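Poly(Beta-D-mannuronate) lyase (Pseudopedobacter saltans, PDB 7O79) probably cleaves alginate as a poly(beta-D-mannuronate) lyase of polysaccharide lyase family 6, built on a parallel beta-helix. Local coordinates at residues R123-F134 with N150-F161. Sequence-based numbering, arbitrary orientation.
Sequences RGNNNLMQYCSF and NSRYNTVQYCYF. With PO4 (phosphate ion), chain B.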
loop_
_atom_site.group_PDB
_atom_site.type_symbol
_atom_site.label_atom_id
_atom_site.label_comp_id
_atom_site.label_asym_id
_atom_site.label_seq_id
_atom_site.Cartn_x
_atom_site.Cartn_y
_atom_site.Cartn_z
ATOM N N ARG A 123 0.667 -11.796 -8.903
ATOM C CA ARG A 123 1.827 -12.405 -9.531
ATOM C C ARG A 123 1.567 -12.564 -11.034
ATOM O O ARG A 123 1.718 -13.642 -11.612
ATOM C CB ARG A 123 2.122 -13.733 -8.836
ATOM C CG ARG A 123 3.429 -14.329 -9.153
ATOM C CD ARG A 123 3.581 -15.604 -8.332
ATOM N NE ARG A 123 4.467 -16.554 -8.992
ATOM C CZ ARG A 123 4.254 -17.073 -10.203
ATOM N NH1 ARG A 123 3.163 -16.760 -10.911
ATOM N NH2 ARG A 123 5.134 -17.930 -10.706
ATOM N N GLY A 124 1.167 -11.471 -11.673
ATOM C CA GLY A 124 0.727 -11.440 -13.057
ATOM C C GLY A 124 0.260 -10.032 -13.362
ATOM O O GLY A 124 0.310 -9.141 -12.507
ATOM N N ASN A 125 -0.213 -9.825 -14.591
ATOM C CA ASN A 125 -0.388 -8.461 -15.080
ATOM C C ASN A 125 -1.835 -8.057 -15.337
ATOM O O ASN A 125 -2.696 -8.870 -15.676
ATOM C CB ASN A 125 0.439 -8.224 -16.347
ATOM C CG ASN A 125 1.869 -8.662 -16.179
ATOM O OD1 ASN A 125 2.646 -8.022 -15.455
ATOM N ND2 ASN A 125 2.240 -9.741 -16.849
ATOM N N ASN A 126 -2.086 -6.764 -15.171
ATOM C CA ASN A 126 -3.376 -6.167 -15.514
ATOM C C ASN A 126 -4.552 -6.817 -14.781
ATOM O O ASN A 126 -5.649 -6.927 -15.320
ATOM C CB ASN A 126 -3.590 -6.187 -17.030
ATOM C CG ASN A 126 -2.411 -5.619 -17.778
ATOM O OD1 ASN A 126 -1.420 -6.304 -18.025
ATOM N ND2 ASN A 126 -2.490 -4.343 -18.102
ATOM N N ASN A 127 -4.345 -7.210 -13.534
ATOM C CA ASN A 127 -5.425 -7.780 -12.744
ATOM C C ASN A 127 -6.155 -6.709 -11.924
ATOM O O ASN A 127 -5.618 -5.641 -11.615
ATOM C CB ASN A 127 -4.896 -8.889 -11.831
ATOM C CG ASN A 127 -4.209 -10.015 -12.612
ATOM O OD1 ASN A 127 -4.877 -10.835 -13.249
ATOM N ND2 ASN A 127 -2.874 -10.057 -12.562
ATOM N N LEU A 128 -7.401 -7.017 -11.568
ATOM C CA LEU A 128 -8.286 -6.081 -10.887
ATOM C C LEU A 128 -8.973 -6.747 -9.705
ATOM O O LEU A 128 -9.509 -7.850 -9.838
ATOM C CB LEU A 128 -9.334 -5.531 -11.857
ATOM C CG LEU A 128 -10.382 -4.576 -11.281
ATOM C CD1 LEU A 128 -9.755 -3.368 -10.608
ATOM C CD2 LEU A 128 -11.290 -4.124 -12.411
ATOM N N MET A 129 -8.922 -6.091 -8.545
ATOM C CA MET A 129 -9.714 -6.450 -7.369
ATOM C C MET A 129 -10.538 -5.247 -6.957
ATOM O O MET A 129 -9.973 -4.185 -6.699
ATOM C CB MET A 129 -8.846 -6.853 -6.168
ATOM C CG MET A 129 -9.611 -7.608 -5.087
ATOM S SD MET A 129 -8.581 -8.386 -3.793
ATOM C CE MET A 129 -7.793 -6.957 -3.024
ATOM N N GLN A 130 -11.859 -5.418 -6.839
ATOM C CA GLN A 130 -12.695 -4.291 -6.463
ATOM C C GLN A 130 -13.939 -4.782 -5.734
ATOM O O GLN A 130 -14.396 -5.905 -5.949
ATOM C CB GLN A 130 -13.072 -3.440 -7.683
ATOM C CG GLN A 130 -13.889 -4.176 -8.744
ATOM C CD GLN A 130 -14.258 -3.270 -9.913
ATOM O OE1 GLN A 130 -13.577 -2.276 -10.183
ATOM N NE2 GLN A 130 -15.337 -3.615 -10.614
ATOM N N TYR A 131 -14.467 -3.931 -4.856
ATOM C CA TYR A 131 -15.621 -4.260 -4.005
ATOM C C TYR A 131 -15.409 -5.554 -3.229
ATOM O O TYR A 131 -16.285 -6.415 -3.146
ATOM C CB TYR A 131 -16.906 -4.319 -4.818
ATOM C CG TYR A 131 -17.174 -3.006 -5.494
ATOM C CD1 TYR A 131 -17.637 -1.915 -4.759
ATOM C CD2 TYR A 131 -16.933 -2.834 -6.849
ATOM C CE1 TYR A 131 -17.881 -0.688 -5.364
ATOM C CE2 TYR A 131 -17.176 -1.610 -7.454
ATOM C CZ TYR A 131 -17.650 -0.547 -6.700
ATOM O OH TYR A 131 -17.892 0.670 -7.295
ATOM N N CYS A 132 -14.231 -5.678 -2.632
ATOM C CA CYS A 132 -13.950 -6.777 -1.733
ATOM C C CYS A 132 -13.703 -6.237 -0.331
ATOM O O CYS A 132 -13.319 -5.078 -0.151
ATOM C CB CYS A 132 -12.763 -7.603 -2.233
ATOM S SG CYS A 132 -13.091 -8.488 -3.792
ATOM N N SER A 133 -13.937 -7.088 0.670
ATOM C CA SER A 133 -13.819 -6.710 2.076
ATOM C C SER A 133 -12.892 -7.673 2.802
ATOM O O SER A 133 -12.927 -8.883 2.570
ATOM C CB SER A 133 -15.178 -6.700 2.799
ATOM O OG SER A 133 -16.022 -5.690 2.299
ATOM N N PHE A 134 -12.093 -7.123 3.713
ATOM C CA PHE A 134 -11.064 -7.875 4.418
ATOM C C PHE A 134 -11.064 -7.461 5.881
ATOM O O PHE A 134 -10.871 -6.284 6.199
ATOM C CB PHE A 134 -9.692 -7.643 3.770
ATOM C CG PHE A 134 -9.687 -7.879 2.281
ATOM C CD1 PHE A 134 -9.487 -9.157 1.782
ATOM C CD2 PHE A 134 -9.972 -6.855 1.395
ATOM C CE1 PHE A 134 -9.494 -9.403 0.433
ATOM C CE2 PHE A 134 -9.987 -7.086 0.031
ATOM C CZ PHE A 134 -9.747 -8.370 -0.458
ATOM N N ASN A 150 7.256 -9.706 -13.184
ATOM C CA ASN A 150 6.154 -9.996 -14.107
ATOM C C ASN A 150 4.770 -9.753 -13.479
ATOM O O ASN A 150 3.811 -10.488 -13.729
ATOM C CB ASN A 150 6.283 -11.428 -14.648
ATOM C CG ASN A 150 5.467 -11.639 -15.898
ATOM O OD1 ASN A 150 5.473 -10.804 -16.801
ATOM N ND2 ASN A 150 4.750 -12.748 -15.956
ATOM N N SER A 151 4.635 -8.661 -12.686
ATOM C CA SER A 151 3.358 -8.373 -12.023
ATOM C C SER A 151 3.107 -6.847 -12.051
ATOM O O SER A 151 3.206 -6.111 -11.063
ATOM C CB SER A 151 3.362 -8.963 -10.606
ATOM O OG SER A 151 2.152 -8.738 -9.920
ATOM N N ARG A 152 2.754 -6.340 -13.230
ATOM C CA ARG A 152 2.585 -4.917 -13.471
ATOM C C ARG A 152 1.126 -4.602 -13.771
ATOM O O ARG A 152 0.385 -5.457 -14.275
ATOM C CB ARG A 152 3.445 -4.447 -14.652
ATOM C CG ARG A 152 4.932 -4.638 -14.471
ATOM C CD ARG A 152 5.711 -4.176 -15.693
ATOM N NE ARG A 152 7.145 -4.095 -15.415
ATOM C CZ ARG A 152 7.956 -5.152 -15.362
ATOM N NH1 ARG A 152 9.253 -4.995 -15.106
ATOM N NH2 ARG A 152 7.466 -6.371 -15.554
ATOM N N TYR A 153 0.737 -3.349 -13.480
ATOM C CA TYR A 153 -0.580 -2.792 -13.842
ATOM C C TYR A 153 -1.740 -3.484 -13.127
ATOM O O TYR A 153 -2.831 -3.630 -13.674
ATOM C CB TYR A 153 -0.812 -2.796 -15.361
ATOM C CG TYR A 153 0.105 -1.835 -16.088
ATOM C CD1 TYR A 153 -0.223 -0.483 -16.181
ATOM C CD2 TYR A 153 1.280 -2.268 -16.683
ATOM C CE1 TYR A 153 0.622 0.419 -16.828
ATOM C CE2 TYR A 153 2.120 -1.386 -17.337
ATOM C CZ TYR A 153 1.787 -0.056 -17.410
ATOM O OH TYR A 153 2.629 0.808 -18.057
ATOM N N ASN A 154 -1.520 -3.920 -11.901
ATOM C CA ASN A 154 -2.598 -4.436 -11.077
ATOM C C ASN A 154 -3.253 -3.292 -10.310
ATOM O O ASN A 154 -2.611 -2.289 -9.986
ATOM C CB ASN A 154 -2.066 -5.510 -10.131
ATOM C CG ASN A 154 -1.461 -6.691 -10.882
ATOM O OD1 ASN A 154 -2.103 -7.251 -11.776
ATOM N ND2 ASN A 154 -0.232 -7.089 -10.514
ATOM N N THR A 155 -4.551 -3.432 -10.060
ATOM C CA THR A 155 -5.362 -2.357 -9.501
ATOM C C THR A 155 -6.222 -2.937 -8.390
ATOM O O THR A 155 -6.831 -3.996 -8.569
ATOM C CB THR A 155 -6.239 -1.706 -10.593
ATOM O OG1 THR A 155 -5.398 -1.040 -11.541
ATOM C CG2 THR A 155 -7.202 -0.665 -9.995
ATOM N N VAL A 156 -6.253 -2.258 -7.244
ATOM C CA VAL A 156 -7.123 -2.604 -6.129
ATOM C C VAL A 156 -7.932 -1.348 -5.808
ATOM O O VAL A 156 -7.352 -0.318 -5.445
ATOM C CB VAL A 156 -6.319 -3.063 -4.896
ATOM C CG1 VAL A 156 -7.240 -3.229 -3.675
ATOM C CG2 VAL A 156 -5.503 -4.330 -5.195
ATOM N N GLN A 157 -9.258 -1.413 -5.969
ATOM C CA GLN A 157 -10.074 -0.221 -5.785
ATOM C C GLN A 157 -11.400 -0.565 -5.127
ATOM O O GLN A 157 -11.907 -1.678 -5.268
ATOM C CB GLN A 157 -10.298 0.517 -7.123
ATOM C CG GLN A 157 -11.013 -0.290 -8.176
ATOM C CD GLN A 157 -11.136 0.468 -9.490
ATOM O OE1 GLN A 157 -10.574 1.546 -9.645
ATOM N NE2 GLN A 157 -11.864 -0.104 -10.446
ATOM N N TYR A 158 -11.957 0.413 -4.400
ATOM C CA TYR A 158 -13.257 0.264 -3.743
ATOM C C TYR A 158 -13.304 -0.954 -2.842
ATOM O O TYR A 158 -14.350 -1.595 -2.692
ATOM C CB TYR A 158 -14.415 0.215 -4.749
ATOM C CG TYR A 158 -14.373 1.289 -5.806
ATOM C CD1 TYR A 158 -14.481 2.624 -5.457
ATOM C CD2 TYR A 158 -14.290 0.969 -7.151
ATOM C CE1 TYR A 158 -14.459 3.618 -6.422
ATOM C CE2 TYR A 158 -14.273 1.954 -8.125
ATOM C CZ TYR A 158 -14.356 3.269 -7.755
ATOM O OH TYR A 158 -14.344 4.255 -8.720
ATOM N N CYS A 159 -12.180 -1.272 -2.213
ATOM C CA CYS A 159 -12.170 -2.326 -1.221
ATOM C C CYS A 159 -12.212 -1.740 0.187
ATOM O O CYS A 159 -12.038 -0.539 0.411
ATOM C CB CYS A 159 -10.948 -3.232 -1.410
ATOM S SG CYS A 159 -11.059 -4.229 -2.922
ATOM N N TYR A 160 -12.451 -2.626 1.146
ATOM C CA TYR A 160 -12.652 -2.253 2.537
ATOM C C TYR A 160 -11.730 -3.109 3.399
ATOM O O TYR A 160 -11.829 -4.343 3.379
ATOM C CB TYR A 160 -14.126 -2.450 2.909
ATOM C CG TYR A 160 -14.546 -1.948 4.270
ATOM C CD1 TYR A 160 -13.854 -0.927 4.912
ATOM C CD2 TYR A 160 -15.661 -2.492 4.909
ATOM C CE1 TYR A 160 -14.262 -0.459 6.152
ATOM C CE2 TYR A 160 -16.069 -2.037 6.157
ATOM C CZ TYR A 160 -15.373 -1.021 6.766
ATOM O OH TYR A 160 -15.784 -0.575 7.995
ATOM N N PHE A 161 -10.838 -2.457 4.156
ATOM C CA PHE A 161 -9.893 -3.147 5.037
ATOM C C PHE A 161 -10.157 -2.692 6.468
ATOM O O PHE A 161 -9.903 -1.534 6.814
ATOM C CB PHE A 161 -8.441 -2.885 4.628
ATOM C CG PHE A 161 -8.164 -3.133 3.162
ATOM C CD1 PHE A 161 -8.408 -2.148 2.218
ATOM C CD2 PHE A 161 -7.676 -4.366 2.737
ATOM C CE1 PHE A 161 -8.162 -2.367 0.869
ATOM C CE2 PHE A 161 -7.421 -4.598 1.387
ATOM C CZ PHE A 161 -7.679 -3.598 0.446
HETATM P P PO4 B . 10.742 -8.441 -14.949
HETATM O O1 PO4 B . 9.534 -8.085 -14.095
HETATM O O2 PO4 B . 10.248 -9.009 -16.268
HETATM O O3 PO4 B . 11.560 -9.469 -14.207
HETATM O O4 PO4 B . 11.637 -7.246 -15.214
HETATM O O HOH W 1 5.094 -7.460 -16.361
HETATM O O HOH W 2 -5.499 -3.134 -13.605
#
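Between successive coils of the parallel beta-helix, N154 lies alongside N127, its amide bridging N127 and G124 O: an asparagine ladder step, as in other parallel beta-helices. N154 OD1 receives N127 N at 2.8 Å and N127 ND2 at 3.0 Å, the latter tilted 31° from the carbonyl plane; N154 ND2 gives an in-plane bond to G124 O. With CG beside its own backbone N (chi1 -60°), N154 runs beside N127, whose own OD1 takes the backbone N of C98 in the same way. An alanine here would probably leave N127 N and G124 O without these partners and open a gap between the coils beside N127. Strands 128-130 and 155-157 then run parallel. On the inner face M129 CE, swung round by a bend at chi3, rests on V156 CG1 at 3.8 Å, and F134 CD2 is set against F161 CE2 at 3.4 Å, the near-parallel rings slid apart. Outside, Q157 NE2 reaches Q130 OE1 at 2.8 Å, the amides nearly coplanar. Y158 CB is the bump over one face of the Y131 ring, 3.8 Å from its centroid; Y131 OH in return lies over a face of Y158. Buried amides thus satisfy backbone groups, while apolar side chains pack on the inner face.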